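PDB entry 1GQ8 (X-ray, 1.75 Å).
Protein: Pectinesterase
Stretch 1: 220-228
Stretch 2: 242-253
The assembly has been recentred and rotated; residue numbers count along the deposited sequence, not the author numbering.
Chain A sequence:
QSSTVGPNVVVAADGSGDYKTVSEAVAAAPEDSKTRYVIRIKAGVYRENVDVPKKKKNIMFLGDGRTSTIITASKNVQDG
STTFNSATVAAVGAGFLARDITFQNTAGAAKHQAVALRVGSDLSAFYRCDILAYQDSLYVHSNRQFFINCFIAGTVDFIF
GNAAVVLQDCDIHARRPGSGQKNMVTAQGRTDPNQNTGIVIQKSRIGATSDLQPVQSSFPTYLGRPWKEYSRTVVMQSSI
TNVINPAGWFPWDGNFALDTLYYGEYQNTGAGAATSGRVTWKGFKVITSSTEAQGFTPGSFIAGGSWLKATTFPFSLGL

Stretch 1 220-228: PTYLGRPWK
Stretch 2, residues 242-253: NVINPAGWFPWD

Stretch 1 is extended at Thr221 (phi/psi -132/134°) and Tyr222 (-124/161°), turns a corner at Leu223 (-71/-23°), and extends again through Gly224 (167/171°) and Arg225 (-142/145°). Stretch 2 contains no regular helix or strand; a type I turn from Asn245 to Gly248 divides it. The two run side by side in the same direction, since the nearest CA pairs rise together: Thr221 with Ile244 (CA to CA 5.3 Å), Gly224 with Trp249 (CA to CA 5.4 Å), Arg225 with Phe250 (CA to CA 5.0 Å) and Pro226 with Trp252 (CA to CA 5.6 Å). The turn absorbs the extra residues of stretch 2 between the first two pairs.

Three backbone hydrogen bonds fix this register. Asn245 N donates to Thr221 O (3.1 Å, 169° at the hydrogen), Leu223 N to Gly248 O (3.0 Å, 160°), and Phe250 N to Gly224 O (3.1 Å, 170°). The donor thus alternates between stretches, with the middle bond anchored on the last residue of the turn. Inside that turn, Gly248 N donates to Asn245 O (2.9 Å), while Asn245, with chi1 t, accepts at OD1 from Ala247 N (2.9 Å, 168°). Gly248 has phi/psi 80/-53°, and its positive phi favours glycine. At Gly224, a CB would be jammed against the preceding carbonyl oxygen and would lie 3.3 Å from Trp249 CZ3.

The Tyr222 ring (chi1 m, chi2 81°) meets Phe250 (chi1 t, chi2 -97°). Phe250 CB sits 4.1 Å from the centroid of the Tyr222 ring and 16° off its normal, a CH-pi contact over the face. The two rings themselves are oblique, with centroids 5.0 Å apart and planes at 52°; Tyr222 CZ approaches Phe250 CD2 to 3.6 Å. Ala247 CB lies at the edge of the tyrosine ring, 4.2 Å from Tyr222 CE2.

Leu223 (chi1 m, chi2 t) points its CA-to-CB bond toward stretch 2. Its CB stands 3.7 Å from the centroid of the Trp249 six-membered ring, only 8° off the normal, so this CH-pi contact is almost directly over the ring. Leu223 CD2 also packs against Ile244 CD1 (3.9 Å), with Ile244 m at both chi angles.

Farther along, Arg225 (chi1 p, then t, t) extends so that Trp252 CZ3 lies over one face of its guanidinium, 3.6 Å from Arg225 NE. This leaves the in-plane N-H groups free to bond: a water accepts from Arg225 NH1 (2.9 Å) and donates to Pro251 O (2.9 Å) and Trp252 O (3.2 Å). Trp252 (chi1 t, chi2 -100°) also takes Trp227 CA over its six-membered ring, 4.2 Å from the centroid and 15° off the normal, while Pro226 CG touches Trp252 CB at 3.9 Å.

At the other end, a second water joins Thr221 N (3.2 Å) to Val243 O (2.9 Å), accepting from the amide and donating to the carbonyl.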

# COMPACT_ATOMS: atom_id res chain seq x y z
N PRO A 220 0.84 -16.96 13.48
CA PRO A 220 1.08 -15.66 14.13
C PRO A 220 1.19 -14.48 13.15
O PRO A 220 1.71 -14.64 12.05
CB PRO A 220 2.38 -15.88 14.89
CG PRO A 220 2.38 -17.36 15.16
CD PRO A 220 1.90 -17.92 13.85
N THR A 221 0.70 -13.31 13.56
CA THR A 221 0.76 -12.10 12.74
C THR A 221 1.30 -10.92 13.55
O THR A 221 0.88 -10.70 14.70
CB THR A 221 -0.65 -11.73 12.20
OG1 THR A 221 -1.16 -12.80 11.39
CG2 THR A 221 -0.59 -10.45 11.35
N TYR A 222 2.23 -10.15 12.97
CA TYR A 222 2.82 -8.99 13.65
C TYR A 222 2.65 -7.72 12.81
O TYR A 222 2.41 -7.80 11.60
CB TYR A 222 4.32 -9.22 13.91
CG TYR A 222 4.65 -10.44 14.75
CD1 TYR A 222 4.68 -11.71 14.19
CD2 TYR A 222 4.91 -10.32 16.12
CE1 TYR A 222 4.98 -12.84 14.96
CE2 TYR A 222 5.21 -11.44 16.90
CZ TYR A 222 5.24 -12.70 16.32
OH TYR A 222 5.53 -13.81 17.08
N LEU A 223 2.79 -6.55 13.44
CA LEU A 223 2.67 -5.28 12.73
C LEU A 223 3.86 -5.01 11.78
O LEU A 223 3.72 -4.24 10.83
CB LEU A 223 2.51 -4.12 13.73
CG LEU A 223 1.20 -4.10 14.54
CD1 LEU A 223 1.29 -3.09 15.69
CD2 LEU A 223 0.02 -3.76 13.62
N GLY A 224 5.01 -5.64 12.04
CA GLY A 224 6.17 -5.45 11.17
C GLY A 224 7.53 -5.94 11.68
O GLY A 224 7.64 -6.36 12.83
N ARG A 225 8.54 -5.91 10.80
CA ARG A 225 9.92 -6.30 11.13
C ARG A 225 10.88 -5.35 10.38
O ARG A 225 10.59 -4.92 9.26
CB ARG A 225 10.21 -7.78 10.77
CG ARG A 225 9.96 -8.22 9.31
CD ARG A 225 10.38 -9.70 9.12
NE ARG A 225 10.15 -10.19 7.75
CZ ARG A 225 10.59 -11.36 7.29
NH1 ARG A 225 11.29 -12.17 8.07
NH2 ARG A 225 10.33 -11.72 6.03
N PRO A 226 12.03 -4.99 10.99
CA PRO A 226 13.01 -4.06 10.40
C PRO A 226 13.93 -4.53 9.26
O PRO A 226 15.04 -5.00 9.50
CB PRO A 226 13.80 -3.58 11.61
CG PRO A 226 13.86 -4.82 12.46
CD PRO A 226 12.44 -5.38 12.36
N TRP A 227 13.47 -4.34 8.02
CA TRP A 227 14.22 -4.72 6.82
C TRP A 227 15.57 -3.99 6.75
O TRP A 227 16.59 -4.60 6.41
CB TRP A 227 13.36 -4.41 5.58
CG TRP A 227 13.93 -4.84 4.24
CD1 TRP A 227 14.89 -5.79 4.02
CD2 TRP A 227 13.53 -4.37 2.94
NE1 TRP A 227 15.11 -5.94 2.66
CE2 TRP A 227 14.28 -5.08 1.98
CE3 TRP A 227 12.60 -3.42 2.50
CZ2 TRP A 227 14.14 -4.87 0.60
CZ3 TRP A 227 12.45 -3.21 1.12
CH2 TRP A 227 13.22 -3.94 0.19
N LYS A 228 15.57 -2.70 7.07
CA LYS A 228 16.80 -1.91 7.05
C LYS A 228 17.10 -1.25 8.41
O LYS A 228 16.22 -1.12 9.26
CB LYS A 228 16.74 -0.85 5.95
CG LYS A 228 16.56 -1.42 4.54
CD LYS A 228 17.73 -2.30 4.12
CE LYS A 228 17.48 -2.93 2.75
NZ LYS A 228 18.63 -3.78 2.29
N ASN A 242 -7.60 -8.96 17.70
CA ASN A 242 -6.62 -9.85 18.33
C ASN A 242 -5.79 -10.68 17.35
O ASN A 242 -5.12 -11.64 17.75
CB ASN A 242 -7.31 -10.75 19.37
CG ASN A 242 -8.13 -11.86 18.75
OD1 ASN A 242 -8.74 -11.69 17.70
ND2 ASN A 242 -8.16 -13.01 19.41
N VAL A 243 -5.80 -10.31 16.07
CA VAL A 243 -5.01 -11.02 15.07
C VAL A 243 -3.52 -10.75 15.34
O VAL A 243 -2.66 -11.56 15.01
CB VAL A 243 -5.36 -10.55 13.63
CG1 VAL A 243 -4.97 -9.09 13.43
CG2 VAL A 243 -4.67 -11.45 12.60
N ILE A 244 -3.23 -9.60 15.96
CA ILE A 244 -1.86 -9.20 16.27
C ILE A 244 -1.36 -9.79 17.61
O ILE A 244 -1.96 -9.57 18.65
CB ILE A 244 -1.73 -7.65 16.35
CG1 ILE A 244 -2.17 -7.01 15.02
CG2 ILE A 244 -0.29 -7.24 16.68
CD1 ILE A 244 -1.35 -7.42 13.80
N ASN A 245 -0.25 -10.54 17.56
CA ASN A 245 0.35 -11.14 18.75
C ASN A 245 0.73 -10.02 19.74
O ASN A 245 1.13 -8.94 19.32
CB ASN A 245 1.60 -11.95 18.33
CG ASN A 245 2.32 -12.59 19.50
OD1 ASN A 245 3.05 -11.93 20.25
ND2 ASN A 245 2.14 -13.90 19.66
N PRO A 246 0.59 -10.26 21.05
CA PRO A 246 0.91 -9.26 22.09
C PRO A 246 2.29 -8.60 22.01
O PRO A 246 2.47 -7.47 22.47
CB PRO A 246 0.72 -10.05 23.39
CG PRO A 246 -0.38 -11.00 23.04
CD PRO A 246 0.04 -11.48 21.66
N ALA A 247 3.27 -9.30 21.44
CA ALA A 247 4.62 -8.76 21.30
C ALA A 247 4.61 -7.55 20.36
O ALA A 247 5.47 -6.67 20.45
CB ALA A 247 5.58 -9.84 20.78
N GLY A 248 3.65 -7.54 19.44
CA GLY A 248 3.51 -6.43 18.50
C GLY A 248 4.43 -6.40 17.28
O GLY A 248 3.95 -6.28 16.15
N TRP A 249 5.74 -6.49 17.51
CA TRP A 249 6.72 -6.45 16.43
C TRP A 249 7.69 -7.65 16.48
O TRP A 249 7.85 -8.28 17.53
CB TRP A 249 7.46 -5.11 16.49
CG TRP A 249 6.52 -3.91 16.61
CD1 TRP A 249 5.91 -3.46 17.75
CD2 TRP A 249 6.06 -3.06 15.55
NE1 TRP A 249 5.10 -2.39 17.46
CE2 TRP A 249 5.17 -2.12 16.12
CE3 TRP A 249 6.31 -3.01 14.17
CZ2 TRP A 249 4.53 -1.13 15.35
CZ3 TRP A 249 5.67 -2.02 13.41
CH2 TRP A 249 4.79 -1.10 14.01
N PHE A 250 8.33 -7.95 15.34
CA PHE A 250 9.23 -9.11 15.20
C PHE A 250 10.64 -8.75 14.70
O PHE A 250 10.80 -7.90 13.84
CB PHE A 250 8.54 -10.10 14.24
CG PHE A 250 9.09 -11.50 14.27
CD1 PHE A 250 10.04 -11.91 13.35
CD2 PHE A 250 8.63 -12.41 15.22
CE1 PHE A 250 10.53 -13.22 13.35
CE2 PHE A 250 9.11 -13.73 15.23
CZ PHE A 250 10.06 -14.13 14.30
N PRO A 251 11.69 -9.43 15.23
CA PRO A 251 13.07 -9.16 14.82
C PRO A 251 13.39 -9.56 13.37
O PRO A 251 12.73 -10.44 12.81
CB PRO A 251 13.90 -9.98 15.81
CG PRO A 251 12.97 -10.22 16.97
CD PRO A 251 11.66 -10.45 16.29
N TRP A 252 14.40 -8.93 12.78
CA TRP A 252 14.80 -9.26 11.41
C TRP A 252 15.92 -10.31 11.44
O TRP A 252 15.81 -11.36 10.81
CB TRP A 252 15.28 -8.01 10.66
CG TRP A 252 15.82 -8.30 9.28
CD1 TRP A 252 17.13 -8.41 8.91
CD2 TRP A 252 15.05 -8.56 8.10
NE1 TRP A 252 17.23 -8.72 7.57
CE2 TRP A 252 15.96 -8.81 7.05
CE3 TRP A 252 13.68 -8.59 7.83
CZ2 TRP A 252 15.54 -9.10 5.75
CZ3 TRP A 252 13.26 -8.88 6.53
CH2 TRP A 252 14.19 -9.13 5.51
N ASP A 253 16.98 -10.00 12.18
CA ASP A 253 18.12 -10.91 12.32
C ASP A 253 18.87 -10.58 13.60
O ASP A 253 19.80 -9.78 13.60
CB ASP A 253 19.06 -10.77 11.12
CG ASP A 253 20.09 -11.89 11.04
OD1 ASP A 253 20.82 -12.11 12.04
OD2 ASP A 253 20.18 -12.55 9.99
O HOH W 1 -2.75 -14.26 13.07
O HOH W 2 -1.04 -13.60 16.17
O HOH W 3 12.72 -12.23 10.55